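Local coordinates for conjugal transfer protein TRWB (Escherichia coli, PDB 1E9R) that probably couples ATP hydrolysis to the movement of DNA during bacterial conjugation, as a hexameric, P-loop-type coupling protein resembling ring helicases and F1-ATPase, at residues 29-35 with 44-49; 54-60 with 337-343; 342-347 with 397-401. All coordinates share one frame. Residue numbers count along the deposited sequence, not the author numbering.

Contact 1 (29-35 with 44-49); sequences LKRMTRE and GVPMPR. With SO4 (sulfate ion), chain J.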
ATOM      1  N   LEU B  29      44.581   2.762  -2.269  1.00 37.45           N
ATOM      2  CA  LEU B  29      43.587   3.624  -2.907  1.00 37.98           C
ATOM      3  C   LEU B  29      44.155   5.036  -3.065  1.00 38.49           C
ATOM      4  O   LEU B  29      44.020   5.661  -4.124  1.00 36.09           O
ATOM      5  CB  LEU B  29      42.297   3.672  -2.077  1.00 37.10           C
ATOM      6  CG  LEU B  29      41.158   4.582  -2.557  1.00 36.85           C
ATOM      7  CD1 LEU B  29      40.744   4.199  -3.964  1.00 35.37           C
ATOM      8  CD2 LEU B  29      39.979   4.467  -1.591  1.00 37.17           C
ATOM      9  N   LYS B  30      44.793   5.531  -2.003  1.00 41.38           N
ATOM     10  CA  LYS B  30      45.396   6.867  -2.012  1.00 46.21           C
ATOM     11  C   LYS B  30      46.382   6.911  -3.176  1.00 46.63           C
ATOM     12  O   LYS B  30      46.513   7.914  -3.878  1.00 46.82           O
ATOM     13  CB  LYS B  30      46.111   7.137  -0.667  1.00 48.47           C
ATOM     14  CG  LYS B  30      45.165   7.030   0.540  1.00 53.01           C
ATOM     15  CD  LYS B  30      45.807   7.244   1.914  1.00 55.59           C
ATOM     16  CE  LYS B  30      44.743   7.039   3.001  1.00 56.90           C
ATOM     17  NZ  LYS B  30      45.249   7.054   4.397  1.00 58.81           N
ATOM     18  N   ARG B  31      47.055   5.789  -3.384  1.00 46.19           N
ATOM     19  CA  ARG B  31      48.033   5.652  -4.448  1.00 47.76           C
ATOM     20  C   ARG B  31      47.343   5.789  -5.800  1.00 48.65           C
ATOM     21  O   ARG B  31      47.819   6.490  -6.689  1.00 48.05           O
ATOM     22  CB  ARG B  31      48.698   4.276  -4.337  1.00 48.24           C
ATOM     23  CG  ARG B  31      50.037   4.122  -5.041  1.00 47.10           C
ATOM     24  CD  ARG B  31      50.554   2.701  -4.899  1.00 46.12           C
ATOM     25  NE  ARG B  31      50.642   2.296  -3.507  1.00 47.14           N
ATOM     26  CZ  ARG B  31      50.328   1.084  -3.075  1.00 45.63           C
ATOM     27  NH1 ARG B  31      49.907   0.179  -3.937  1.00 41.77           N
ATOM     28  NH2 ARG B  31      50.434   0.785  -1.785  1.00 47.11           N
ATOM     29  N   MET B  32      46.207   5.112  -5.938  1.00 48.22           N
ATOM     30  CA  MET B  32      45.435   5.119  -7.180  1.00 47.94           C
ATOM     31  C   MET B  32      44.648   6.397  -7.501  1.00 48.37           C
ATOM     32  O   MET B  32      44.467   6.727  -8.671  1.00 45.08           O
ATOM     33  CB  MET B  32      44.464   3.938  -7.194  1.00 49.45           C
ATOM     34  CG  MET B  32      45.120   2.576  -7.054  1.00 49.17           C
ATOM     35  SD  MET B  32      43.884   1.254  -6.994  1.00 49.90           S
ATOM     36  CE  MET B  32      43.293   1.282  -8.657  1.00 48.26           C
ATOM     37  N   THR B  33      44.161   7.102  -6.483  1.00 47.79           N
ATOM     38  CA  THR B  33      43.401   8.322  -6.736  1.00 48.19           C
ATOM     39  C   THR B  33      44.294   9.545  -6.739  1.00 50.02           C
ATOM     40  O   THR B  33      43.877  10.612  -7.186  1.00 50.33           O
ATOM     41  CB  THR B  33      42.301   8.537  -5.690  1.00 45.61           C
ATOM     42  OG1 THR B  33      42.881   8.642  -4.389  1.00 43.04           O
ATOM     43  CG2 THR B  33      41.356   7.380  -5.694  1.00 43.26           C
ATOM     44  N   ARG B  34      45.518   9.386  -6.232  1.00 53.18           N
ATOM     45  CA  ARG B  34      46.483  10.485  -6.174  1.00 55.37           C
ATOM     46  C   ARG B  34      46.637  11.089  -7.559  1.00 54.83           C
ATOM     47  O   ARG B  34      46.822  10.389  -8.554  1.00 54.95           O
ATOM     48  CB  ARG B  34      47.833   9.991  -5.659  1.00 58.80           C
ATOM     49  CG  ARG B  34      48.868  11.083  -5.476  1.00 62.31           C
ATOM     50  CD  ARG B  34      49.852  10.687  -4.384  1.00 67.87           C
ATOM     51  NE  ARG B  34      50.992  11.596  -4.298  1.00 71.96           N
ATOM     52  CZ  ARG B  34      51.872  11.788  -5.279  1.00 74.16           C
ATOM     53  NH1 ARG B  34      51.746  11.136  -6.432  1.00 75.04           N
ATOM     54  NH2 ARG B  34      52.885  12.629  -5.107  1.00 74.77           N
ATOM     55  N   GLU B  35      46.563  12.405  -7.618  1.00 54.68           N
ATOM     56  CA  GLU B  35      46.637  13.080  -8.886  1.00 54.77           C
ATOM     57  C   GLU B  35      47.605  14.248  -8.838  1.00 54.71           C
ATOM     58  O   GLU B  35      47.996  14.720  -7.763  1.00 53.18           O
ATOM     59  CB  GLU B  35      45.231  13.533  -9.249  1.00 56.06           C
ATOM     60  CG  GLU B  35      45.077  14.284 -10.537  1.00 58.34           C
ATOM     61  CD  GLU B  35      43.609  14.492 -10.875  1.00 60.43           C
ATOM     62  OE1 GLU B  35      42.752  13.883 -10.184  1.00 58.10           O
ATOM     63  OE2 GLU B  35      43.313  15.251 -11.830  1.00 60.78           O
ATOM     64  N   GLY B  44      41.388  11.138   4.419  1.00 40.45           N
ATOM     65  CA  GLY B  44      42.795  10.974   4.121  1.00 40.71           C
ATOM     66  C   GLY B  44      43.060  10.507   2.704  1.00 43.49           C
ATOM     67  O   GLY B  44      44.215  10.432   2.275  1.00 43.51           O
ATOM     68  N   VAL B  45      41.999  10.189   1.970  1.00 43.78           N
ATOM     69  CA  VAL B  45      42.166   9.730   0.596  1.00 41.37           C
ATOM     70  C   VAL B  45      41.889  10.867  -0.368  1.00 42.17           C
ATOM     71  O   VAL B  45      40.838  11.498  -0.299  1.00 43.69           O
ATOM     72  CB  VAL B  45      41.216   8.569   0.252  1.00 40.56           C
ATOM     73  CG1 VAL B  45      41.561   8.025  -1.122  1.00 41.66           C
ATOM     74  CG2 VAL B  45      41.303   7.475   1.305  1.00 40.99           C
ATOM     75  N   PRO B  46      42.839  11.153  -1.276  1.00 41.09           N
ATOM     76  CA  PRO B  46      42.635  12.237  -2.240  1.00 40.15           C
ATOM     77  C   PRO B  46      41.468  11.925  -3.167  1.00 40.54           C
ATOM     78  O   PRO B  46      41.352  10.827  -3.717  1.00 38.78           O
ATOM     79  CB  PRO B  46      43.977  12.321  -2.969  1.00 39.50           C
ATOM     80  CG  PRO B  46      44.492  10.939  -2.892  1.00 41.70           C
ATOM     81  CD  PRO B  46      44.155  10.523  -1.474  1.00 42.03           C
ATOM     82  N   MET B  47      40.598  12.910  -3.329  1.00 40.06           N
ATOM     83  CA  MET B  47      39.426  12.753  -4.152  1.00 39.77           C
ATOM     84  C   MET B  47      39.707  13.027  -5.624  1.00 39.18           C
ATOM     85  O   MET B  47      40.263  14.062  -5.980  1.00 40.47           O
ATOM     86  CB  MET B  47      38.331  13.681  -3.622  1.00 40.41           C
ATOM     87  CG  MET B  47      37.101  13.783  -4.496  1.00 39.54           C
ATOM     88  SD  MET B  47      35.719  14.473  -3.576  1.00 39.93           S
ATOM     89  CE  MET B  47      34.352  13.658  -4.416  1.00 39.84           C
ATOM     90  N   PRO B  48      39.349  12.076  -6.499  1.00 38.10           N
ATOM     91  CA  PRO B  48      39.571  12.266  -7.929  1.00 37.63           C
ATOM     92  C   PRO B  48      38.921  13.577  -8.316  1.00 39.57           C
ATOM     93  O   PRO B  48      37.752  13.809  -8.017  1.00 40.54           O
ATOM     94  CB  PRO B  48      38.857  11.077  -8.546  1.00 37.10           C
ATOM     95  CG  PRO B  48      39.070  10.017  -7.525  1.00 38.71           C
ATOM     96  CD  PRO B  48      38.824  10.730  -6.222  1.00 37.63           C
ATOM     97  N   ARG B  49      39.688  14.439  -8.963  1.00 41.12           N
ATOM     98  CA  ARG B  49      39.191  15.739  -9.386  1.00 42.30           C
ATOM     99  C   ARG B  49      37.886  15.658 -10.167  1.00 41.29           C
ATOM    100  O   ARG B  49      36.988  16.468  -9.961  1.00 40.15           O
ATOM    101  CB  ARG B  49      40.246  16.439 -10.245  1.00 45.22           C
ATOM    102  CG  ARG B  49      41.293  17.207  -9.472  1.00 50.71           C
ATOM    103  CD  ARG B  49      40.846  18.628  -9.318  1.00 56.05           C
ATOM    104  NE  ARG B  49      41.967  19.487  -8.987  1.00 61.78           N
ATOM    105  CZ  ARG B  49      41.925  20.811  -9.058  1.00 62.54           C
ATOM    106  NH1 ARG B  49      40.806  21.404  -9.457  1.00 62.37           N
ATOM    107  NH2 ARG B  49      42.992  21.533  -8.727  1.00 63.43           N
TER
HETATM  108  S   SO4 J 602      49.701  -1.909  -0.342  0.85 57.92           S
HETATM  109  O1  SO4 J 602      49.850  -0.607   0.349  0.85 56.40           O
HETATM  110  O2  SO4 J 602      49.397  -1.700  -1.770  0.85 58.11           O
HETATM  111  O3  SO4 J 602      50.954  -2.679  -0.207  0.85 58.29           O
HETATM  112  O4  SO4 J 602      48.599  -2.684   0.260  0.85 57.87           O

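Contact 2 (54-60 with 337-343); sequences RHLLVNG and FRSLVVL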
ATOM      1  N   ARG B  54      30.590  15.592  -9.202  1.00 33.26           N
ATOM      2  CA  ARG B  54      29.606  14.514  -9.309  1.00 32.99           C
ATOM      3  C   ARG B  54      29.061  14.189  -7.909  1.00 31.56           C
ATOM      4  O   ARG B  54      28.302  13.243  -7.712  1.00 32.24           O
ATOM      5  CB  ARG B  54      30.206  13.279 -10.001  1.00 34.43           C
ATOM      6  CG  ARG B  54      30.314  13.452 -11.524  1.00 39.95           C
ATOM      7  CD  ARG B  54      30.727  12.162 -12.274  1.00 47.62           C
ATOM      8  NE  ARG B  54      32.078  11.683 -11.940  1.00 51.44           N
ATOM      9  CZ  ARG B  54      32.651  10.596 -12.466  1.00 54.83           C
ATOM     10  NH1 ARG B  54      31.997   9.860 -13.358  1.00 54.35           N
ATOM     11  NH2 ARG B  54      33.883  10.239 -12.102  1.00 53.85           N
ATOM     12  N   HIS B  55      29.480  14.998  -6.941  1.00 30.08           N
ATOM     13  CA  HIS B  55      29.007  14.934  -5.564  1.00 27.87           C
ATOM     14  C   HIS B  55      29.335  13.731  -4.697  1.00 28.00           C
ATOM     15  O   HIS B  55      29.654  12.650  -5.191  1.00 28.53           O
ATOM     16  CB  HIS B  55      27.499  15.197  -5.575  1.00 27.24           C
ATOM     17  CG  HIS B  55      27.102  16.247  -6.564  1.00 24.56           C
ATOM     18  ND1 HIS B  55      27.630  17.520  -6.544  1.00 25.11           N
ATOM     19  CD2 HIS B  55      26.326  16.180  -7.673  1.00 24.10           C
ATOM     20  CE1 HIS B  55      27.202  18.188  -7.601  1.00 25.72           C
ATOM     21  NE2 HIS B  55      26.410  17.398  -8.303  1.00 23.67           N
ATOM     22  N   LEU B  56      29.235  13.954  -3.388  1.00 25.43           N
ATOM     23  CA  LEU B  56      29.547  12.958  -2.380  1.00 27.03           C
ATOM     24  C   LEU B  56      28.486  12.848  -1.298  1.00 27.04           C
ATOM     25  O   LEU B  56      28.102  13.849  -0.676  1.00 26.24           O
ATOM     26  CB  LEU B  56      30.875  13.312  -1.711  1.00 25.69           C
ATOM     27  CG  LEU B  56      31.377  12.339  -0.642  1.00 26.51           C
ATOM     28  CD1 LEU B  56      31.862  11.066  -1.318  1.00 29.53           C
ATOM     29  CD2 LEU B  56      32.513  12.965   0.153  1.00 28.61           C
ATOM     30  N   LEU B  57      28.036  11.621  -1.057  1.00 28.43           N
ATOM     31  CA  LEU B  57      27.038  11.352  -0.033  1.00 27.32           C
ATOM     32  C   LEU B  57      27.726  10.644   1.132  1.00 26.29           C
ATOM     33  O   LEU B  57      28.298   9.583   0.956  1.00 28.84           O
ATOM     34  CB  LEU B  57      25.922  10.481  -0.614  1.00 26.18           C
ATOM     35  CG  LEU B  57      24.727  10.210   0.302  1.00 27.27           C
ATOM     36  CD1 LEU B  57      24.104  11.523   0.750  1.00 24.23           C
ATOM     37  CD2 LEU B  57      23.702   9.386  -0.439  1.00 25.01           C
ATOM     38  N   VAL B  58      27.694  11.246   2.317  1.00 28.41           N
ATOM     39  CA  VAL B  58      28.323  10.653   3.500  1.00 28.72           C
ATOM     40  C   VAL B  58      27.251  10.047   4.393  1.00 31.18           C
ATOM     41  O   VAL B  58      26.588  10.751   5.148  1.00 30.89           O
ATOM     42  CB  VAL B  58      29.106  11.705   4.304  1.00 29.97           C
ATOM     43  CG1 VAL B  58      29.782  11.053   5.478  1.00 24.77           C
ATOM     44  CG2 VAL B  58      30.125  12.372   3.414  1.00 26.41           C
ATOM     45  N   ASN B  59      27.108   8.730   4.314  1.00 34.90           N
ATOM     46  CA  ASN B  59      26.079   7.997   5.050  1.00 36.01           C
ATOM     47  C   ASN B  59      26.592   7.317   6.331  1.00 35.97           C
ATOM     48  O   ASN B  59      27.555   6.553   6.303  1.00 38.77           O
ATOM     49  CB  ASN B  59      25.466   6.961   4.090  1.00 37.67           C
ATOM     50  CG  ASN B  59      24.149   6.391   4.582  1.00 39.34           C
ATOM     51  OD1 ASN B  59      23.726   5.343   4.115  1.00 43.35           O
ATOM     52  ND2 ASN B  59      23.487   7.077   5.509  1.00 40.05           N
ATOM     53  N   GLY B  60      25.938   7.596   7.455  1.00 35.78           N
ATOM     54  CA  GLY B  60      26.350   6.999   8.711  1.00 35.46           C
ATOM     55  C   GLY B  60      25.476   7.412   9.879  1.00 37.29           C
ATOM     56  O   GLY B  60      24.969   8.533   9.915  1.00 36.01           O
ATOM     57  N   PHE B 337      24.098  11.571  -6.238  1.00 26.11           N
ATOM     58  CA  PHE B 337      25.449  11.693  -5.716  1.00 27.80           C
ATOM     59  C   PHE B 337      26.162  10.449  -6.271  1.00 30.60           C
ATOM     60  O   PHE B 337      25.697   9.323  -6.074  1.00 30.83           O
ATOM     61  CB  PHE B 337      25.463  11.635  -4.196  1.00 27.43           C
ATOM     62  CG  PHE B 337      24.765  12.781  -3.530  1.00 27.95           C
ATOM     63  CD1 PHE B 337      23.382  12.883  -3.558  1.00 26.50           C
ATOM     64  CD2 PHE B 337      25.495  13.738  -2.828  1.00 25.75           C
ATOM     65  CE1 PHE B 337      22.741  13.912  -2.894  1.00 26.06           C
ATOM     66  CE2 PHE B 337      24.855  14.766  -2.164  1.00 27.50           C
ATOM     67  CZ  PHE B 337      23.481  14.852  -2.196  1.00 27.24           C
ATOM     68  N   ARG B 338      27.281  10.652  -6.962  1.00 31.15           N
ATOM     69  CA  ARG B 338      28.023   9.549  -7.560  1.00 30.42           C
ATOM     70  C   ARG B 338      29.104   8.908  -6.673  1.00 29.39           C
ATOM     71  O   ARG B 338      29.506   7.768  -6.915  1.00 31.59           O
ATOM     72  CB  ARG B 338      28.622  10.008  -8.893  1.00 29.98           C
ATOM     73  CG  ARG B 338      27.572  10.434  -9.913  1.00 32.69           C
ATOM     74  CD  ARG B 338      26.653   9.265 -10.243  1.00 33.26           C
ATOM     75  NE  ARG B 338      27.436   8.111 -10.681  1.00 34.31           N
ATOM     76  CZ  ARG B 338      28.087   8.037 -11.841  1.00 33.91           C
ATOM     77  NH1 ARG B 338      28.048   9.047 -12.701  1.00 31.29           N
ATOM     78  NH2 ARG B 338      28.799   6.958 -12.128  1.00 34.28           N
ATOM     79  N   SER B 339      29.584   9.625  -5.662  1.00 27.82           N
ATOM     80  CA  SER B 339      30.586   9.060  -4.762  1.00 28.33           C
ATOM     81  C   SER B 339      29.914   8.835  -3.415  1.00 27.20           C
ATOM     82  O   SER B 339      29.082   9.637  -2.984  1.00 28.17           O
ATOM     83  CB  SER B 339      31.793   9.993  -4.601  1.00 28.90           C
ATOM     84  OG  SER B 339      32.623   9.992  -5.754  1.00 27.83           O
ATOM     85  N   LEU B 340      30.282   7.749  -2.746  1.00 28.95           N
ATOM     86  CA  LEU B 340      29.673   7.396  -1.467  1.00 29.76           C
ATOM     87  C   LEU B 340      30.663   7.057  -0.348  1.00 31.32           C
ATOM     88  O   LEU B 340      31.747   6.530  -0.596  1.00 31.56           O
ATOM     89  CB  LEU B 340      28.742   6.196  -1.678  1.00 31.17           C
ATOM     90  CG  LEU B 340      28.262   5.389  -0.464  1.00 31.37           C
ATOM     91  CD1 LEU B 340      27.214   6.170   0.302  1.00 30.11           C
ATOM     92  CD2 LEU B 340      27.688   4.063  -0.930  1.00 30.93           C
ATOM     93  N   VAL B 341      30.277   7.376   0.883  1.00 30.03           N
ATOM     94  CA  VAL B 341      31.075   7.045   2.052  1.00 29.17           C
ATOM     95  C   VAL B 341      30.109   6.412   3.045  1.00 30.47           C
ATOM     96  O   VAL B 341      29.051   6.973   3.343  1.00 32.33           O
ATOM     97  CB  VAL B 341      31.722   8.279   2.717  1.00 29.51           C
ATOM     98  CG1 VAL B 341      32.527   7.834   3.929  1.00 28.38           C
ATOM     99  CG2 VAL B 341      32.635   8.996   1.732  1.00 28.04           C
ATOM    100  N   VAL B 342      30.465   5.228   3.533  1.00 29.65           N
ATOM    101  CA  VAL B 342      29.648   4.500   4.489  1.00 29.20           C
ATOM    102  C   VAL B 342      30.360   4.462   5.836  1.00 30.85           C
ATOM    103  O   VAL B 342      31.417   3.856   5.951  1.00 32.04           O
ATOM    104  CB  VAL B 342      29.401   3.052   4.005  1.00 29.57           C
ATOM    105  CG1 VAL B 342      28.693   2.251   5.078  1.00 29.40           C
ATOM    106  CG2 VAL B 342      28.581   3.064   2.722  1.00 25.18           C
ATOM    107  N   LEU B 343      29.792   5.125   6.844  1.00 33.75           N
ATOM    108  CA  LEU B 343      30.376   5.148   8.189  1.00 35.40           C
ATOM    109  C   LEU B 343      29.678   4.114   9.056  1.00 36.66           C
ATOM    110  O   LEU B 343      29.915   4.023  10.268  1.00 35.97           O
ATOM    111  CB  LEU B 343      30.223   6.529   8.819  1.00 37.36           C
ATOM    112  CG  LEU B 343      31.256   7.571   8.404  1.00 40.16           C
ATOM    113  CD1 LEU B 343      31.383   7.602   6.907  1.00 43.63           C
ATOM    114  CD2 LEU B 343      30.842   8.931   8.914  1.00 40.16           C
TER

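Contact 3 (342-347 with 397-401); sequences VLGGSR and IANLP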
ATOM      1  N   VAL B 342      30.465   5.228   3.533  1.00 29.65           N
ATOM      2  CA  VAL B 342      29.648   4.500   4.489  1.00 29.20           C
ATOM      3  C   VAL B 342      30.360   4.462   5.836  1.00 30.85           C
ATOM      4  O   VAL B 342      31.417   3.856   5.951  1.00 32.04           O
ATOM      5  CB  VAL B 342      29.401   3.052   4.005  1.00 29.57           C
ATOM      6  CG1 VAL B 342      28.693   2.251   5.078  1.00 29.40           C
ATOM      7  CG2 VAL B 342      28.581   3.064   2.722  1.00 25.18           C
ATOM      8  N   LEU B 343      29.792   5.125   6.844  1.00 33.75           N
ATOM      9  CA  LEU B 343      30.376   5.148   8.189  1.00 35.40           C
ATOM     10  C   LEU B 343      29.678   4.114   9.056  1.00 36.66           C
ATOM     11  O   LEU B 343      29.915   4.023  10.268  1.00 35.97           O
ATOM     12  CB  LEU B 343      30.223   6.529   8.819  1.00 37.36           C
ATOM     13  CG  LEU B 343      31.256   7.571   8.404  1.00 40.16           C
ATOM     14  CD1 LEU B 343      31.383   7.602   6.907  1.00 43.63           C
ATOM     15  CD2 LEU B 343      30.842   8.931   8.914  1.00 40.16           C
ATOM     16  N   GLY B 344      28.799   3.344   8.423  1.00 38.19           N
ATOM     17  CA  GLY B 344      28.079   2.297   9.125  1.00 42.43           C
ATOM     18  C   GLY B 344      26.916   2.690  10.021  1.00 44.65           C
ATOM     19  O   GLY B 344      26.996   3.650  10.803  1.00 45.33           O
ATOM     20  N   GLY B 345      25.830   1.923   9.898  1.00 45.62           N
ATOM     21  CA  GLY B 345      24.643   2.154  10.709  1.00 44.67           C
ATOM     22  C   GLY B 345      24.781   1.607  12.134  1.00 43.81           C
ATOM     23  O   GLY B 345      25.870   1.193  12.568  1.00 44.74           O
ATOM     24  N   SER B 346      23.669   1.613  12.864  1.00 40.94           N
ATOM     25  CA  SER B 346      23.646   1.126  14.232  1.00 38.17           C
ATOM     26  C   SER B 346      23.205  -0.326  14.157  1.00 36.81           C
ATOM     27  O   SER B 346      22.532  -0.713  13.203  1.00 36.58           O
ATOM     28  CB  SER B 346      22.653   1.961  15.048  1.00 36.51           C
ATOM     29  OG  SER B 346      22.624   1.567  16.407  1.00 40.06           O
ATOM     30  N   ARG B 347      23.586  -1.143  15.133  1.00 36.81           N
ATOM     31  CA  ARG B 347      23.166  -2.539  15.084  1.00 39.06           C
ATOM     32  C   ARG B 347      21.680  -2.689  15.348  1.00 36.61           C
ATOM     33  O   ARG B 347      21.141  -3.780  15.221  1.00 38.64           O
ATOM     34  CB  ARG B 347      23.956  -3.430  16.063  1.00 41.31           C
ATOM     35  CG  ARG B 347      24.245  -2.860  17.441  1.00 45.47           C
ATOM     36  CD  ARG B 347      24.464  -3.978  18.483  1.00 49.93           C
ATOM     37  NE  ARG B 347      25.419  -5.028  18.097  1.00 53.34           N
ATOM     38  CZ  ARG B 347      26.751  -4.918  18.101  1.00 54.81           C
ATOM     39  NH1 ARG B 347      27.352  -3.793  18.466  1.00 53.55           N
ATOM     40  NH2 ARG B 347      27.493  -5.957  17.747  1.00 54.40           N
ATOM     41  N   ILE B 397      29.367  -3.978   9.035  1.00 38.35           N
ATOM     42  CA  ILE B 397      28.998  -2.567   9.099  1.00 38.77           C
ATOM     43  C   ILE B 397      28.428  -2.228  10.483  1.00 39.62           C
ATOM     44  O   ILE B 397      28.643  -1.128  11.010  1.00 35.82           O
ATOM     45  CB  ILE B 397      27.966  -2.224   7.987  1.00 39.60           C
ATOM     46  CG1 ILE B 397      28.637  -2.363   6.613  1.00 38.99           C
ATOM     47  CG2 ILE B 397      27.428  -0.820   8.179  1.00 35.46           C
ATOM     48  CD1 ILE B 397      27.739  -2.060   5.440  1.00 39.47           C
ATOM     49  N   ALA B 398      27.724  -3.197  11.069  1.00 40.10           N
ATOM     50  CA  ALA B 398      27.125  -3.044  12.387  1.00 41.80           C
ATOM     51  C   ALA B 398      28.187  -3.047  13.481  1.00 43.66           C
ATOM     52  O   ALA B 398      27.963  -2.537  14.580  1.00 46.46           O
ATOM     53  CB  ALA B 398      26.126  -4.162  12.626  1.00 38.95           C
ATOM     54  N   ASN B 399      29.345  -3.627  13.181  1.00 45.79           N
ATOM     55  CA  ASN B 399      30.438  -3.692  14.143  1.00 46.21           C
ATOM     56  C   ASN B 399      31.565  -2.724  13.817  1.00 46.27           C
ATOM     57  O   ASN B 399      32.592  -2.713  14.490  1.00 47.59           O
ATOM     58  CB  ASN B 399      30.977  -5.113  14.207  1.00 48.35           C
ATOM     59  CG  ASN B 399      30.003  -6.057  14.853  1.00 50.38           C
ATOM     60  OD1 ASN B 399      29.799  -6.011  16.064  1.00 53.47           O
ATOM     61  ND2 ASN B 399      29.375  -6.908  14.051  1.00 54.00           N
ATOM     62  N   LEU B 400      31.372  -1.914  12.782  1.00 45.31           N
ATOM     63  CA  LEU B 400      32.375  -0.942  12.382  1.00 45.61           C
ATOM     64  C   LEU B 400      32.704  -0.033  13.549  1.00 48.57           C
ATOM     65  O   LEU B 400      31.799   0.556  14.148  1.00 50.85           O
ATOM     66  CB  LEU B 400      31.850  -0.073  11.248  1.00 44.19           C
ATOM     67  CG  LEU B 400      32.539  -0.127   9.891  1.00 44.52           C
ATOM     68  CD1 LEU B 400      32.186   1.133   9.141  1.00 43.18           C
ATOM     69  CD2 LEU B 400      34.036  -0.207  10.048  1.00 43.36           C
ATOM     70  N   PRO B 401      33.997   0.079  13.914  1.00 49.57           N
ATOM     71  CA  PRO B 401      34.325   0.969  15.038  1.00 48.51           C
ATOM     72  C   PRO B 401      34.075   2.392  14.551  1.00 49.80           C
ATOM     73  O   PRO B 401      34.108   2.651  13.344  1.00 49.78           O
ATOM     74  CB  PRO B 401      35.800   0.673  15.302  1.00 49.14           C
ATOM     75  CG  PRO B 401      36.317   0.250  13.956  1.00 49.94           C
ATOM     76  CD  PRO B 401      35.197  -0.626  13.425  1.00 49.57           C
TER

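Contact 1 (29-35 with 44-49)
A short N-terminal helix, 26-33, laid against the second strand of a small beta hairpin, 41-42 with 45-46, illustrates how a chain can pack back on the end of a helix soon after leaving it. Thr33, in the helix's last turn, points its CA-to-CB bond toward 44-49, and its OG1 donates a 2.8 Å hydrogen bond to the carbonyl O of Pro46. The CG2 of Thr33 packs 3.9 Å from CG of Pro48, so the buried side chain has both a polar and an apolar partner. One turn earlier, Leu29 CG meets Val45 CG1 at 3.8 Å, while the extended Lys30 side chain runs along the strand, its CE 3.5 Å from the Gly44 O. Helix and hairpin pack near one edge of the main mixed sheet, where Leu29 touches Ala416 and Val45 touches Val418 of strand 415-419. At Arg34 the chain leaves helical geometry, and Glu35 then reaches across: its OE1 accepts a weak 3.3 Å hydrogen bond from the backbone N of Arg49. Gln39, in the intervening loop, bonds to Thr33 O and Glu35 N. On the helix side away from the hairpin, Arg31 binds a sulfate, probably from the crystallisation liquor, with NH1 2.9 Å from its O2; the ion is also hydrogen-bonded to Ser25 OG.

Contact 2 (54-60 with 337-343)
Six backbone hydrogen bonds join 54-60 to 337-343. The first, from Arg338 N to Arg54 O (2.9 Å), precedes the regular ladder; Ser339 N then donates to His55 O at 3.1 Å, Leu57 N to Ser339 O at 3.0 Å, Val341 N to Leu57 O at 3.0 Å, Asn59 N to Val341 O at 2.8 Å and Leu343 N to Asn59 O at 2.7 Å. Each of Leu57 and Asn59 thus bonds with both its N and its O to residues flanking its opposite number, the signature of parallel pairing, and the strand axes diverge by just 14°. The guanidinium groups of Arg54 and Arg338 approach to 4.1 Å between their NH1 atoms, a like-charge pair made tolerable by Asp402 of a neighbouring subunit, which forms salt bridges with both; Arg54 also pairs with Asp50 of its own chain.

Side chains alternate between the two faces. Leu56, Val58, Ser339 and Val341 share one, where Leu56 CD1 packs 3.8 Å from Val341 CG2 and helix 66-79 lies over the apolar residues. On the other, Leu57 CD1 sits over the Phe337 ring, 4.3 Å from its centroid, in a CH-pi contact, and helix 350-360 touches Asn59, Leu340 and Val342. Strand 309-315 flanks 56-59 on its far edge. Strand 56-59 leads through Gly60 into a probable Walker A loop and helix 66-79, the strand-loop-helix of P-loop NTPases, and strand 339-342 is its parallel neighbour in the sheet.

Contact 3 (342-347 with 397-401)
Ile397, in the last turn of helix 394-398, sets its CG2 3.3 Å from the CA of Gly344 and 3.6 Å from the N of Gly345. So close an approach depends on glycine: a CB on Gly344 would collide with the carbonyl O of Ile397, and the residue's positive phi favours glycine in its own right. The CD1 of Ile397 reaches Val342 CG1 at 4.4 Å, extending an apolar patch to which Met356 of helix 350-360 also contributes. Ala398 follows, its CB 4.1 Å from the CB of Arg347, and its carbonyl O lies over one face of that arginine's guanidinium. In the fold, 342-347 is the loop that carries the chain from the end of strand 339-342 to helix 350-360, and the short helix packs beside it on the way to the antiparallel strand 404-408. Asn399 comes next; its OD1 accepts a weak 2.9 Å hydrogen bond from Arg347 NH2, while its ND2 donates to Ala395 O one turn back. Arg347 also bonds weakly to Gly411 O of a neighbouring subunit, other than the one supplying Asp402 to contact 2, and Ser346 OG bonds to Phe337 O of that neighbouring subunit, so the loop belongs to a hexamer interface. Finally Leu400 turns back toward the loop, its CD1 3.8 Å from Leu343 O, and its side chain also touches Tyr406 of strand 404-408.

From the N terminus, contact 1 closes first, a short local loop, with eight residues between 29-35 and 44-49. The chain then enters strand 56-59, where contact 2 opens; it closes some 277 residues later, once most of the main sheet has been built. Contact 3 follows in series, reusing Val342 and Leu343 and closing about 50 residues on, at the end of helix 394-398. None of the three loops crosses or encloses another. Contacts 1 and 2 touch where Met47 CE lies 4.3 Å from Ser339 OG. Contact 1 thus ties helix 26-33 to the hairpin, contact 2 joins two central strands, and contact 3 sets the end of helix 394-398 on the loop that follows one of them.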